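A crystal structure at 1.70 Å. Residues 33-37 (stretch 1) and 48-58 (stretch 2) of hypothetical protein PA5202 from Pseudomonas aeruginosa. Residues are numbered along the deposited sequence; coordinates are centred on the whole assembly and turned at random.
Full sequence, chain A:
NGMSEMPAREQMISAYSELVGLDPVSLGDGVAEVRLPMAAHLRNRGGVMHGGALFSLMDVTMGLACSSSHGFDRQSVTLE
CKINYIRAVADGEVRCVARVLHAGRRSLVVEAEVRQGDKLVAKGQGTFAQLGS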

# COMPACT_ATOMS: atom_id res chain seq x y z
N GLU A 33 3.97 -2.38 15.90
CA GLU A 33 2.57 -2.73 16.10
C GLU A 33 2.00 -1.85 17.20
O GLU A 33 2.63 -1.67 18.24
CB GLU A 33 2.38 -4.21 16.46
CG GLU A 33 0.90 -4.58 16.67
CD GLU A 33 0.64 -6.07 16.84
OE1 GLU A 33 1.55 -6.89 16.58
OE2 GLU A 33 -0.50 -6.43 17.24
N VAL A 34 0.80 -1.34 16.95
CA VAL A 34 0.07 -0.50 17.91
C VAL A 34 -1.37 -1.00 18.01
O VAL A 34 -1.94 -1.42 17.00
CB VAL A 34 0.12 1.00 17.43
CG1 VAL A 34 -0.71 1.90 18.32
CG2 VAL A 34 1.57 1.50 17.35
N ARG A 35 -1.96 -0.98 19.21
CA ARG A 35 -3.35 -1.41 19.39
C ARG A 35 -4.22 -0.20 19.70
O ARG A 35 -3.73 0.81 20.22
CB ARG A 35 -3.48 -2.47 20.50
CG ARG A 35 -3.15 -1.98 21.88
CD ARG A 35 -3.26 -3.10 22.94
NE ARG A 35 -4.65 -3.45 23.28
CZ ARG A 35 -5.40 -2.83 24.18
NH1 ARG A 35 -6.66 -3.23 24.41
NH2 ARG A 35 -4.93 -1.78 24.87
N LEU A 36 -5.51 -0.32 19.38
CA LEU A 36 -6.50 0.72 19.62
C LEU A 36 -7.81 0.07 20.02
O LEU A 36 -8.49 -0.51 19.17
CB LEU A 36 -6.70 1.62 18.39
CG LEU A 36 -7.81 2.70 18.50
CD1 LEU A 36 -7.62 3.57 19.76
CD2 LEU A 36 -7.85 3.58 17.21
N PRO A 37 -8.16 0.14 21.32
CA PRO A 37 -9.46 -0.37 21.76
C PRO A 37 -10.57 0.60 21.41
O PRO A 37 -10.38 1.84 21.48
CB PRO A 37 -9.30 -0.48 23.29
CG PRO A 37 -8.26 0.54 23.64
CD PRO A 37 -7.33 0.63 22.44
N VAL A 48 -19.67 3.46 14.41
CA VAL A 48 -18.47 2.63 14.24
C VAL A 48 -17.18 3.45 14.39
O VAL A 48 -17.22 4.68 14.44
CB VAL A 48 -18.49 1.87 12.88
CG1 VAL A 48 -19.74 0.99 12.80
CG2 VAL A 48 -18.42 2.84 11.69
N MSE A 49 -16.03 2.77 14.44
CA MSE A 49 -14.77 3.49 14.63
C MSE A 49 -14.56 4.50 13.51
O MSE A 49 -14.63 4.16 12.32
CB MSE A 49 -13.58 2.53 14.72
CG MSE A 49 -12.30 3.23 15.14
SE MSE A 49 -10.91 1.88 15.41
CE MSE A 49 -11.52 1.06 16.96
N HIS A 50 -14.32 5.75 13.89
CA HIS A 50 -14.22 6.83 12.91
C HIS A 50 -12.99 6.64 12.02
O HIS A 50 -11.93 6.20 12.49
CB HIS A 50 -14.14 8.17 13.63
CG HIS A 50 -14.45 9.34 12.76
ND1 HIS A 50 -13.57 9.82 11.81
CD2 HIS A 50 -15.52 10.17 12.73
CE1 HIS A 50 -14.10 10.86 11.20
NE2 HIS A 50 -15.29 11.10 11.74
N GLY A 51 -13.14 6.94 10.74
CA GLY A 51 -12.02 6.87 9.81
C GLY A 51 -10.82 7.69 10.26
O GLY A 51 -9.67 7.32 9.99
N GLY A 52 -11.07 8.81 10.94
CA GLY A 52 -9.97 9.62 11.45
C GLY A 52 -9.19 8.89 12.54
O GLY A 52 -7.97 9.05 12.64
N ALA A 53 -9.89 8.13 13.38
CA ALA A 53 -9.21 7.37 14.45
C ALA A 53 -8.37 6.26 13.86
O ALA A 53 -7.23 6.03 14.28
CB ALA A 53 -10.22 6.84 15.43
N LEU A 54 -8.92 5.59 12.86
CA LEU A 54 -8.15 4.56 12.14
C LEU A 54 -6.91 5.15 11.46
O LEU A 54 -5.82 4.56 11.53
CB LEU A 54 -9.03 3.85 11.13
CG LEU A 54 -10.04 2.87 11.75
CD1 LEU A 54 -11.16 2.46 10.76
CD2 LEU A 54 -9.34 1.62 12.31
N PHE A 55 -7.06 6.30 10.81
CA PHE A 55 -5.91 6.93 10.20
C PHE A 55 -4.87 7.33 11.26
O PHE A 55 -3.68 7.16 11.04
CB PHE A 55 -6.32 8.14 9.37
CG PHE A 55 -5.15 8.85 8.76
CD1 PHE A 55 -4.73 8.53 7.47
CD2 PHE A 55 -4.45 9.80 9.50
CE1 PHE A 55 -3.63 9.18 6.89
CE2 PHE A 55 -3.35 10.46 8.95
CZ PHE A 55 -2.94 10.15 7.64
N SER A 56 -5.33 7.87 12.38
CA SER A 56 -4.42 8.31 13.46
C SER A 56 -3.61 7.11 13.95
O SER A 56 -2.41 7.19 14.10
CB SER A 56 -5.22 8.93 14.60
OG SER A 56 -5.86 10.12 14.16
N LEU A 57 -4.29 5.99 14.16
CA LEU A 57 -3.62 4.75 14.49
C LEU A 57 -2.54 4.42 13.46
O LEU A 57 -1.37 4.16 13.82
CB LEU A 57 -4.65 3.64 14.58
CG LEU A 57 -4.10 2.21 14.61
CD1 LEU A 57 -3.27 1.99 15.89
CD2 LEU A 57 -5.27 1.24 14.51
N MSE A 58 -2.91 4.45 12.18
CA MSE A 58 -1.96 4.13 11.13
C MSE A 58 -0.75 5.07 11.11
O MSE A 58 0.39 4.63 11.06
CB MSE A 58 -2.64 4.11 9.76
CG MSE A 58 -1.69 3.69 8.66
SE MSE A 58 -2.69 3.46 7.03
CE MSE A 58 -3.73 1.91 7.60

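What holds the strand against the helix? The centre of the contact is Leu 36, whose side chain packs against three residues of the second stretch, its CD2 making the closest approach to each. That CD2 lies 4.1 Å from CB of Leu 57, 4.4 Å from CB of Ala 53 and 3.9 Å from SE of Met 49, a selenomethionine. Ala 53 and Leu 57 are one helical turn apart and so project from the same side of the helix, while Met 49 approaches from the loop just before it. The same methyl, CD2 of Leu 36, also packs 3.9 Å from the backbone O of Ala 53; that oxygen is already engaged within the helix, accepting from N of Leu 57 at 2.9 Å.

How does the contact extend along the strand? Val 34 carries it one step further, its CG1 meeting CD1 of Leu 57 at 3.5 Å, the closest approach between the stretches. Leu 57 therefore packs against both strand residues that point toward the helix, Val 34 and Leu 36; its CD1, closest to Val 34, is also 4.3 Å from CB of Leu 36. Strand and helix run nearly antiparallel, at 156°, so the path from Leu 36 back to Val 34 follows the general direction in which the helix advances. The axes come no nearer than 9.4 Å, and the intervening space is bridged by aliphatic side chains; no hydrogen bond crosses between the stretches.

Why do the neighbouring strand residues contribute so little? Side chains alternate along an extended strand: Val 34 and Leu 36 point toward the second stretch, whereas Arg 35 and Pro 37 point away. Arg 35 touches the helix only through its backbone, its C lying 4.5 Å from CD1 of Leu 57, and its guanidinium group is hydrogen-bonded elsewhere in the structure.

Where do the polar groups find their partners? None bonds across the contact: His 50 and Ser 56 bond within their own stretch, Ser 56 also elsewhere in the structure, as do Glu 33 and Arg 35. His 50 occupies the N-cap position, and its ND1 accepts from N of Gly 52 at 2.8 Å with a nearly straight N-H...acceptor angle of 164°, serving an amide that has no preceding helical turn to supply a carbonyl. A CB on Gly 52 would be crowded by that same ND1, at 3.3 Å. One turn on, OG of Ser 56 donates to O of Gly 52 at 2.8 Å, joining N of Ser 56, which donates to that oxygen at 2.9 Å. The CB of Ser 56 points sideways to the strand, leaving the facing surface to Ala 53 and Leu 57.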